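Local coordinates for protein signal transduction histidine kinase, LytS (PDB 5XSJ) that is probably a membrane-bound sensor kinase that passes phosphate from ATP to a protein histidine in two-component signalling, the fragment here being its N-terminal four-helix part, at residues Lys67-Asp71 against Val72-Ile76; Tyr124-Thr127 against Leu128-Phe132. One frame throughout, in Å; residues are numbered along the deposited sequence.

Contact 1 (Lys67-Asp71 against Val72-Ile76); sequences KNSDD and VNQYI
Asp70 meets the start of the following helix through one carboxylate oxygen, OD2, which accepts from two successive backbone amides. The shorter bond runs from Val72 N to Asp70 OD2 at 2.8 Å, and that donor lies nearly on the extension of the C-O bond. Asn73 N reaches Asp70 OD2 at 3.2 Å with a fairly straight N-H line, coming from a different direction, 42° above the carboxylate plane. A torsion that sets CG between the backbone N and the carbonyl carbon (chi1 59°) turns the carboxylate forward along the chain, bringing OD2 to the two amides. The other oxygen, Asp70 OD1, stands 3.2 Å from Asn73 ND2, but the angle is poor and the pair is not bonded; the two flat groups are turned 46° apart. Asp70 O lies 3.0 Å from Gln74 CB, and Gln74 N donates a weak bond to it. Asp71 O faces the edge of the Tyr75 ring near its plane, 3.2 Å from CD2. Gln74 OE1, 3.6 Å from Asp71 O, is buried here with no partner in the model. Further out, Ser69 OG bonds back to Lys66 O and sits 3.9 Å from Gln74 CG. The Tyr75 hydroxyl bonds to the backbone of a chain of another protein. With its side chain holding the first amides of the turn that leads into helix 73-99, Asp70 provides side-chain N-terminal helix capping in the connection between two helices of a helical bundle.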
# COMPACT_ATOMS: atom_id res chain seq x y z
N LYS B 67 2.74 11.92 31.28
CA LYS B 67 2.68 12.52 32.61
C LYS B 67 2.20 13.96 32.53
O LYS B 67 1.44 14.42 33.38
CB LYS B 67 4.05 12.47 33.29
CG LYS B 67 4.30 11.24 34.14
CD LYS B 67 5.79 11.09 34.46
CE LYS B 67 6.42 12.44 34.82
NZ LYS B 67 7.91 12.39 34.91
N ASN B 68 2.64 14.67 31.49
CA ASN B 68 2.34 16.10 31.36
C ASN B 68 1.36 16.45 30.24
O ASN B 68 1.41 17.55 29.69
CB ASN B 68 3.64 16.89 31.13
CG ASN B 68 4.72 16.61 32.19
OD1 ASN B 68 4.69 15.58 32.87
ND2 ASN B 68 5.67 17.53 32.31
N SER B 69 0.46 15.53 29.89
CA SER B 69 -0.40 15.74 28.72
C SER B 69 -1.64 16.58 29.04
O SER B 69 -2.08 16.63 30.19
CB SER B 69 -0.84 14.40 28.12
OG SER B 69 -1.59 13.64 29.04
N ASP B 70 -2.19 17.23 28.02
CA ASP B 70 -3.45 17.97 28.16
C ASP B 70 -4.63 17.16 27.64
O ASP B 70 -4.53 15.95 27.47
CB ASP B 70 -3.37 19.32 27.43
CG ASP B 70 -3.10 19.18 25.94
OD1 ASP B 70 -2.01 19.62 25.50
OD2 ASP B 70 -3.96 18.63 25.21
N ASP B 71 -5.76 17.82 27.37
CA ASP B 71 -6.99 17.13 26.96
C ASP B 71 -6.94 16.47 25.58
O ASP B 71 -7.58 15.45 25.37
CB ASP B 71 -8.18 18.10 27.00
CG ASP B 71 -8.67 18.38 28.41
OD1 ASP B 71 -8.56 17.48 29.27
OD2 ASP B 71 -9.18 19.50 28.64
N VAL B 72 -6.19 17.06 24.65
CA VAL B 72 -6.16 16.55 23.28
C VAL B 72 -5.03 15.55 23.05
O VAL B 72 -5.26 14.46 22.54
CB VAL B 72 -6.05 17.71 22.26
CG1 VAL B 72 -5.72 17.18 20.87
CG2 VAL B 72 -7.33 18.53 22.24
N ASN B 73 -3.81 15.93 23.44
CA ASN B 73 -2.63 15.09 23.22
C ASN B 73 -2.73 13.78 23.96
O ASN B 73 -2.12 12.79 23.57
CB ASN B 73 -1.36 15.82 23.63
CG ASN B 73 -1.08 17.03 22.76
OD1 ASN B 73 -1.53 17.12 21.62
ND2 ASN B 73 -0.30 17.97 23.30
N GLN B 74 -3.46 13.80 25.07
CA GLN B 74 -3.81 12.64 25.87
C GLN B 74 -4.27 11.45 25.00
O GLN B 74 -3.81 10.32 25.19
CB GLN B 74 -4.92 13.04 26.84
CG GLN B 74 -5.11 12.21 28.08
CD GLN B 74 -6.38 12.63 28.83
OE1 GLN B 74 -7.21 13.39 28.31
NE2 GLN B 74 -6.53 12.15 30.06
N TYR B 75 -5.18 11.74 24.08
CA TYR B 75 -5.76 10.73 23.17
C TYR B 75 -4.75 10.21 22.16
O TYR B 75 -4.72 9.02 21.89
CB TYR B 75 -6.98 11.31 22.42
CG TYR B 75 -8.16 11.49 23.34
CD1 TYR B 75 -8.96 10.42 23.68
CD2 TYR B 75 -8.43 12.73 23.91
CE1 TYR B 75 -10.02 10.56 24.55
CE2 TYR B 75 -9.50 12.88 24.79
CZ TYR B 75 -10.28 11.79 25.10
OH TYR B 75 -11.35 11.92 25.96
N ILE B 76 -3.94 11.11 21.61
CA ILE B 76 -2.92 10.73 20.65
C ILE B 76 -1.81 9.93 21.34
O ILE B 76 -1.29 8.97 20.78
CB ILE B 76 -2.31 11.98 19.96
CG1 ILE B 76 -3.41 12.81 19.31
CG2 ILE B 76 -1.28 11.57 18.91
CD1 ILE B 76 -2.93 14.17 18.80

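Contact 2 (Tyr124-Thr127 against Leu128-Phe132); sequences YAST and LMQNF
Four main-chain hydrogen bonds join Tyr124-Thr127 to Leu128-Phe132, each from an amide to the carbonyl four residues earlier. The shortest is Leu128 N to Tyr124 O at 2.8 Å; the longest, Gln130 N to Ser126 O, measures 3.1 Å. All four N-H angles fall between 153° and 163°, consistent with regular alpha-helical i to i+4 bonding over this part of the chain, and Phe132 N continues the pattern to Leu128 O.

Van der Waals contacts bring side-chain carbons against the same carbonyl oxygens. Leu128 CB lies 3.5 Å from Tyr124 O, and the branch point, Leu128 CG, is 3.7 Å from that oxygen. Met129 CB approaches Ala125 O as closely as Leu128 CB does Tyr124 O, and a bend at chi3 leaves the methyl CE of Met129 3.9 Å from Ala125 O. Gln130 CG comes to 3.2 Å from Ser126 O.

Among the polar side chains, Asn131 packs its amide carbon CG closely, 3.3 Å from Thr127 O; Asn131 OD1 makes no bond to that oxygen, both being acceptors. The CG of Asn131 stands beside its own backbone N, opposite the carbonyl carbon (chi1 -70°), which turns the amide back along the helix. Thr127 OG1 bonds to Ala123 O one turn earlier, and Ser126 OG makes a weak bond to the same carbonyl.

Around this part of helix 104-133, Tyr124, Leu128, Asn131 and Phe132 touch helix 73-99, where Leu128 packs on Leu77. Met129 and Phe132 also reach helix 15-42, whereas Met129 and Gln130 meet Leu133 and Asn23 of the second subunit.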
# COMPACT_ATOMS: atom_id res chain seq x y z
N TYR B 124 1.74 9.12 14.36
CA TYR B 124 1.31 9.70 15.64
C TYR B 124 2.33 10.74 16.11
O TYR B 124 1.97 11.81 16.59
CB TYR B 124 1.12 8.62 16.71
CG TYR B 124 -0.03 7.68 16.41
CD1 TYR B 124 -1.28 8.18 16.07
CD2 TYR B 124 0.15 6.31 16.41
CE1 TYR B 124 -2.33 7.34 15.78
CE2 TYR B 124 -0.91 5.45 16.12
CZ TYR B 124 -2.14 5.97 15.80
OH TYR B 124 -3.19 5.13 15.50
N ALA B 125 3.61 10.42 15.94
CA ALA B 125 4.69 11.28 16.41
C ALA B 125 4.72 12.60 15.65
O ALA B 125 4.88 13.65 16.25
CB ALA B 125 6.02 10.56 16.27
N SER B 126 4.55 12.54 14.34
CA SER B 126 4.59 13.78 13.56
C SER B 126 3.33 14.60 13.85
O SER B 126 3.38 15.83 13.87
CB SER B 126 4.73 13.48 12.08
OG SER B 126 3.46 13.33 11.50
N THR B 127 2.21 13.94 14.12
CA THR B 127 1.00 14.65 14.56
C THR B 127 1.23 15.35 15.90
O THR B 127 0.87 16.52 16.08
CB THR B 127 -0.20 13.70 14.71
OG1 THR B 127 -0.56 13.17 13.43
CG2 THR B 127 -1.39 14.42 15.30
N LEU B 128 1.83 14.63 16.85
CA LEU B 128 2.16 15.23 18.13
C LEU B 128 3.05 16.44 17.96
O LEU B 128 2.82 17.49 18.57
CB LEU B 128 2.83 14.21 19.04
CG LEU B 128 1.88 13.40 19.91
CD1 LEU B 128 2.67 12.34 20.67
CD2 LEU B 128 1.11 14.30 20.86
N MET B 129 4.07 16.31 17.12
CA MET B 129 5.06 17.37 16.94
C MET B 129 4.40 18.63 16.39
O MET B 129 4.75 19.74 16.77
CB MET B 129 6.18 16.92 16.02
CG MET B 129 7.56 17.46 16.39
SD MET B 129 8.84 16.72 15.35
CE MET B 129 8.43 14.98 15.50
N GLN B 130 3.43 18.43 15.51
CA GLN B 130 2.68 19.55 14.95
C GLN B 130 1.82 20.23 16.01
O GLN B 130 1.73 21.45 16.05
CB GLN B 130 1.79 19.09 13.80
CG GLN B 130 2.54 18.59 12.58
CD GLN B 130 1.59 18.28 11.43
OE1 GLN B 130 0.87 19.17 10.95
NE2 GLN B 130 1.57 17.03 10.99
N ASN B 131 1.19 19.43 16.87
CA ASN B 131 0.37 19.96 17.95
C ASN B 131 1.17 20.77 18.96
O ASN B 131 0.74 21.84 19.38
CB ASN B 131 -0.35 18.83 18.66
CG ASN B 131 -1.43 18.23 17.81
OD1 ASN B 131 -1.59 18.58 16.64
ND2 ASN B 131 -2.20 17.31 18.39
N PHE B 132 2.33 20.26 19.35
CA PHE B 132 3.24 21.00 20.21
C PHE B 132 3.71 22.28 19.53
O PHE B 132 3.92 23.30 20.18
CB PHE B 132 4.44 20.14 20.60
CG PHE B 132 4.11 19.06 21.58
CD1 PHE B 132 3.31 19.33 22.68
CD2 PHE B 132 4.60 17.78 21.40
CE1 PHE B 132 3.01 18.33 23.60
CE2 PHE B 132 4.30 16.78 22.31
CZ PHE B 132 3.51 17.05 23.41

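Contact 1 leads into helix 73-99 and contact 2 lies near the C-terminal end of helix 104-133; their centres are about 11 Å apart at the same end of the helical bundle. The two meet directly. Asn73 OD1 and Asn131 ND2, 3.3 Å apart, form a probable hydrogen bond, a polar tie between the helices, and Asn73 ND2 is 3.3 Å from the ring atom Phe132 CE1. One turn on, Ile76 CG2 packs on Leu128 CG at 3.8 Å, and Ile76 CD1 packs against Asn131 ND2 at 3.2 Å. Both contacts belong to the N-terminal fragment, whereas the probable kinase activity is that of the whole protein.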